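Local coordinates for protein flavoredoxin (Desulfovibrio vulgaris str. 'Miyazaki F', PDB 2D5M) that binds flavin mononucleotide and probably serves as an electron-transfer flavoprotein of the flavin reductase-like family, at residues R27-A32 / T54-S59. Sequence-based numbering, arbitrary orientation.
Sequences RPNIMA and TYTYRS. With FMN (flavin mononucleotide), chain E.
Asn29 and Met31 of strand 28-41 meet Thr56, in the first turn of helix 55-63, beside the FMN phosphate. This is the phosphate end of the flavin site in a flavin reductase-like, FMN-binding fold. The helix N-terminus supplies two backbone donors. Tyr55 N bonds O1P of FMN, and Thr56 N bonds O2P. Thr56 OG1 adds a second bond to O2P, at 2.7 Å. From the strand, Asn29 ND2 gives a nearly straight bond to O3P (2.9 Å, 175°). Each of the three terminal phosphate oxygens thus has a donor from one of the two segments. The helix end probably also stabilises the phosphate charge.

Asn29 CG lies anti to the backbone N (chi1 -163°), which directs CG toward the phosphate. Asn29 ND2 ends 3.3 Å from Thr56 OG1, and it also comes to the edge of the Tyr55 ring. Met31 is deposited in two conformers. In one of them Met31 and Thr56 cross obliquely, with Met31 CG 3.2 Å from Thr56 OG1. In the same conformer Met31 CE ends 3.6 Å from FMN N1, and Met31 CB packs on the phosphate ester oxygen O5'. The methionine so placed reaches from the phosphate ester to the flavin ring. Ala32 holds the ribityl chain, accepting a bond from O2' through its backbone O.

Thr54 is the N-cap of the helix. Thr54 OG1 accepts from Tyr57 N and donates to Arg51 O. At the outer end, Arg27 and Tyr55 cross at about a right angle. Asp23 ties them together, with a salt bridge to Arg27 and a hydrogen bond to Tyr55 OH. The guanidinium and ring planes are 61° apart, and Arg27 NH1 lies 3.6 Å from Tyr55 CE2.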
loop_
_atom_site.group_PDB
_atom_site.type_symbol
_atom_site.label_atom_id
_atom_site.label_comp_id
_atom_site.label_asym_id
_atom_site.label_seq_id
_atom_site.Cartn_x
_atom_site.Cartn_y
_atom_site.Cartn_z
ATOM N N ARG A 27 -7.640 21.833 17.101
ATOM C CA ARG A 27 -6.204 21.596 17.142
ATOM C C ARG A 27 -5.815 20.647 16.015
ATOM O O ARG A 27 -6.412 19.568 15.890
ATOM C CB ARG A 27 -5.803 20.982 18.505
ATOM C CG ARG A 27 -6.198 21.817 19.686
ATOM C CD ARG A 27 -6.033 21.170 21.034
ATOM N NE ARG A 27 -4.738 20.560 21.257
ATOM C CZ ARG A 27 -4.397 19.263 21.311
ATOM N NH1 ARG A 27 -5.263 18.281 21.168
ATOM N NH2 ARG A 27 -3.123 18.925 21.544
ATOM N N PRO A 28 -4.848 20.995 15.180
ATOM C CA PRO A 28 -4.453 20.142 14.079
ATOM C C PRO A 28 -3.544 19.016 14.525
ATOM O O PRO A 28 -2.715 19.183 15.419
ATOM C CB PRO A 28 -3.725 21.105 13.133
ATOM C CG PRO A 28 -3.059 22.051 14.069
ATOM C CD PRO A 28 -4.054 22.282 15.183
ATOM N N ASN A 29 -3.663 17.864 13.866
ATOM C CA ASN A 29 -2.868 16.691 14.199
ATOM C C ASN A 29 -2.475 15.927 12.932
ATOM O O ASN A 29 -3.107 16.074 11.893
ATOM C CB ASN A 29 -3.666 15.761 15.096
ATOM C CG ASN A 29 -2.816 14.731 15.832
ATOM O OD1 ASN A 29 -1.620 14.959 16.080
ATOM N ND2 ASN A 29 -3.443 13.624 16.215
ATOM N N ILE A 30 -1.415 15.140 13.078
ATOM C CA ILE A 30 -0.982 14.188 12.095
ATOM C C ILE A 30 -0.515 12.948 12.834
ATOM O O ILE A 30 0.121 13.063 13.892
ATOM C CB ILE A 30 0.183 14.700 11.207
ATOM C CG1 ILE A 30 1.176 15.580 11.986
ATOM C CG2 ILE A 30 -0.366 15.376 9.953
ATOM C CD1 ILE A 30 2.452 15.977 11.248
ATOM N N MET A 31 -0.797 11.776 12.251
ATOM C CA MET A 31 -0.255 10.497 12.706
ATOM C C MET A 31 0.245 9.737 11.510
ATOM O O MET A 31 -0.167 9.992 10.384
ATOM C CB MET A 31 -1.250 9.684 13.530
ATOM C CG MET A 31 -2.542 9.362 12.800
ATOM S SD MET A 31 -2.445 7.966 11.673
ATOM C CE MET A 31 -2.463 6.565 12.790
ATOM N N ALA A 32 1.158 8.788 11.717
ATOM C CA ALA A 32 1.647 7.936 10.643
ATOM C C ALA A 32 0.797 6.673 10.497
ATOM O O ALA A 32 0.462 6.009 11.508
ATOM C CB ALA A 32 3.076 7.528 10.937
ATOM N N THR A 54 -5.808 5.717 19.103
ATOM C CA THR A 54 -5.195 6.918 18.563
ATOM C C THR A 54 -6.128 8.129 18.746
ATOM O O THR A 54 -7.355 8.010 18.674
ATOM C CB THR A 54 -4.820 6.780 17.099
ATOM O OG1 THR A 54 -5.965 6.627 16.306
ATOM C CG2 THR A 54 -3.896 5.630 16.847
ATOM N N TYR A 55 -5.519 9.276 18.984
ATOM C CA TYR A 55 -6.331 10.510 19.095
ATOM C C TYR A 55 -7.009 10.798 17.748
ATOM O O TYR A 55 -8.143 11.280 17.665
ATOM C CB TYR A 55 -5.440 11.639 19.577
ATOM C CG TYR A 55 -6.159 12.879 20.040
ATOM C CD1 TYR A 55 -7.037 12.791 21.121
ATOM C CD2 TYR A 55 -6.000 14.113 19.458
ATOM C CE1 TYR A 55 -7.725 13.873 21.620
ATOM C CE2 TYR A 55 -6.664 15.242 19.930
ATOM C CZ TYR A 55 -7.543 15.130 21.000
ATOM O OH TYR A 55 -8.240 16.189 21.529
ATOM N N THR A 56 -6.302 10.508 16.659
ATOM C CA THR A 56 -6.823 10.699 15.317
ATOM C C THR A 56 -8.114 9.957 15.069
ATOM O O THR A 56 -9.014 10.476 14.414
ATOM C CB THR A 56 -5.742 10.249 14.309
ATOM O OG1 THR A 56 -4.607 11.110 14.463
ATOM C CG2 THR A 56 -6.198 10.335 12.891
ATOM N N TYR A 57 -8.309 8.784 15.553
ATOM C CA TYR A 57 -9.492 7.973 15.463
ATOM C C TYR A 57 -10.676 8.808 15.931
ATOM O O TYR A 57 -11.720 8.878 15.278
ATOM C CB TYR A 57 -9.333 6.651 16.240
ATOM C CG TYR A 57 -10.544 5.743 16.195
ATOM C CD1 TYR A 57 -10.537 4.594 15.462
ATOM C CD2 TYR A 57 -11.693 5.944 16.935
ATOM C CE1 TYR A 57 -11.611 3.723 15.411
ATOM C CE2 TYR A 57 -12.763 5.133 16.900
ATOM C CZ TYR A 57 -12.723 4.005 16.132
ATOM O OH TYR A 57 -13.827 3.150 16.113
ATOM N N ARG A 58 -10.530 9.349 17.142
ATOM C CA ARG A 58 -11.602 10.148 17.724
ATOM C C ARG A 58 -11.916 11.305 16.792
ATOM O O ARG A 58 -13.083 11.568 16.474
ATOM C CB ARG A 58 -11.203 10.643 19.096
ATOM C CG ARG A 58 -12.273 11.581 19.706
ATOM C CD ARG A 58 -11.867 12.017 21.107
ATOM N NE ARG A 58 -12.853 12.954 21.623
ATOM C CZ ARG A 58 -12.864 13.363 22.904
ATOM N NH1 ARG A 58 -11.914 12.907 23.704
ATOM N NH2 ARG A 58 -13.801 14.219 23.316
ATOM N N SER A 59 -10.908 12.011 16.332
ATOM C CA SER A 59 -11.161 13.190 15.484
ATOM C C SER A 59 -11.872 12.810 14.187
ATOM O O SER A 59 -12.766 13.544 13.740
ATOM C CB SER A 59 -9.846 13.918 15.188
ATOM O OG SER A 59 -9.337 14.424 16.408
HETATM N N1 FMN E . -1.160 3.342 13.869
HETATM C C2 FMN E . -2.366 2.946 13.352
HETATM O O2 FMN E . -3.384 2.933 14.058
HETATM N N3 FMN E . -2.418 2.525 12.026
HETATM C C4 FMN E . -1.339 2.434 11.177
HETATM O O4 FMN E . -1.484 2.037 10.001
HETATM C C4A FMN E . -0.078 2.794 11.729
HETATM N N5 FMN E . 1.036 2.674 10.968
HETATM C C5A FMN E . 2.187 3.195 11.505
HETATM C C6 FMN E . 3.371 3.111 10.720
HETATM C C7 FMN E . 4.585 3.637 11.131
HETATM C C7M FMN E . 5.846 3.499 10.312
HETATM C C8 FMN E . 4.608 4.326 12.401
HETATM C C8M FMN E . 5.900 4.997 12.841
HETATM C C9 FMN E . 3.482 4.350 13.206
HETATM C C9A FMN E . 2.278 3.809 12.787
HETATM N N10 FMN E . 1.108 3.778 13.577
HETATM C C10 FMN E . -0.078 3.333 13.047
HETATM C "C1'" FMN E . 1.142 4.311 14.968
HETATM C "C2'" FMN E . 0.542 5.710 15.080
HETATM O "O2'" FMN E . 1.055 6.609 14.090
HETATM C "C3'" FMN E . 0.883 6.270 16.465
HETATM O "O3'" FMN E . 0.134 5.490 17.426
HETATM C "C4'" FMN E . 0.587 7.752 16.637
HETATM O "O4'" FMN E . 1.293 8.163 17.839
HETATM C "C5'" FMN E . -0.860 8.074 16.779
HETATM O "O5'" FMN E . -0.978 9.522 16.960
HETATM P P FMN E . -2.338 10.188 17.510
HETATM O O1P FMN E . -2.640 9.581 18.888
HETATM O O2P FMN E . -3.477 9.929 16.554
HETATM O O3P FMN E . -1.918 11.644 17.586
#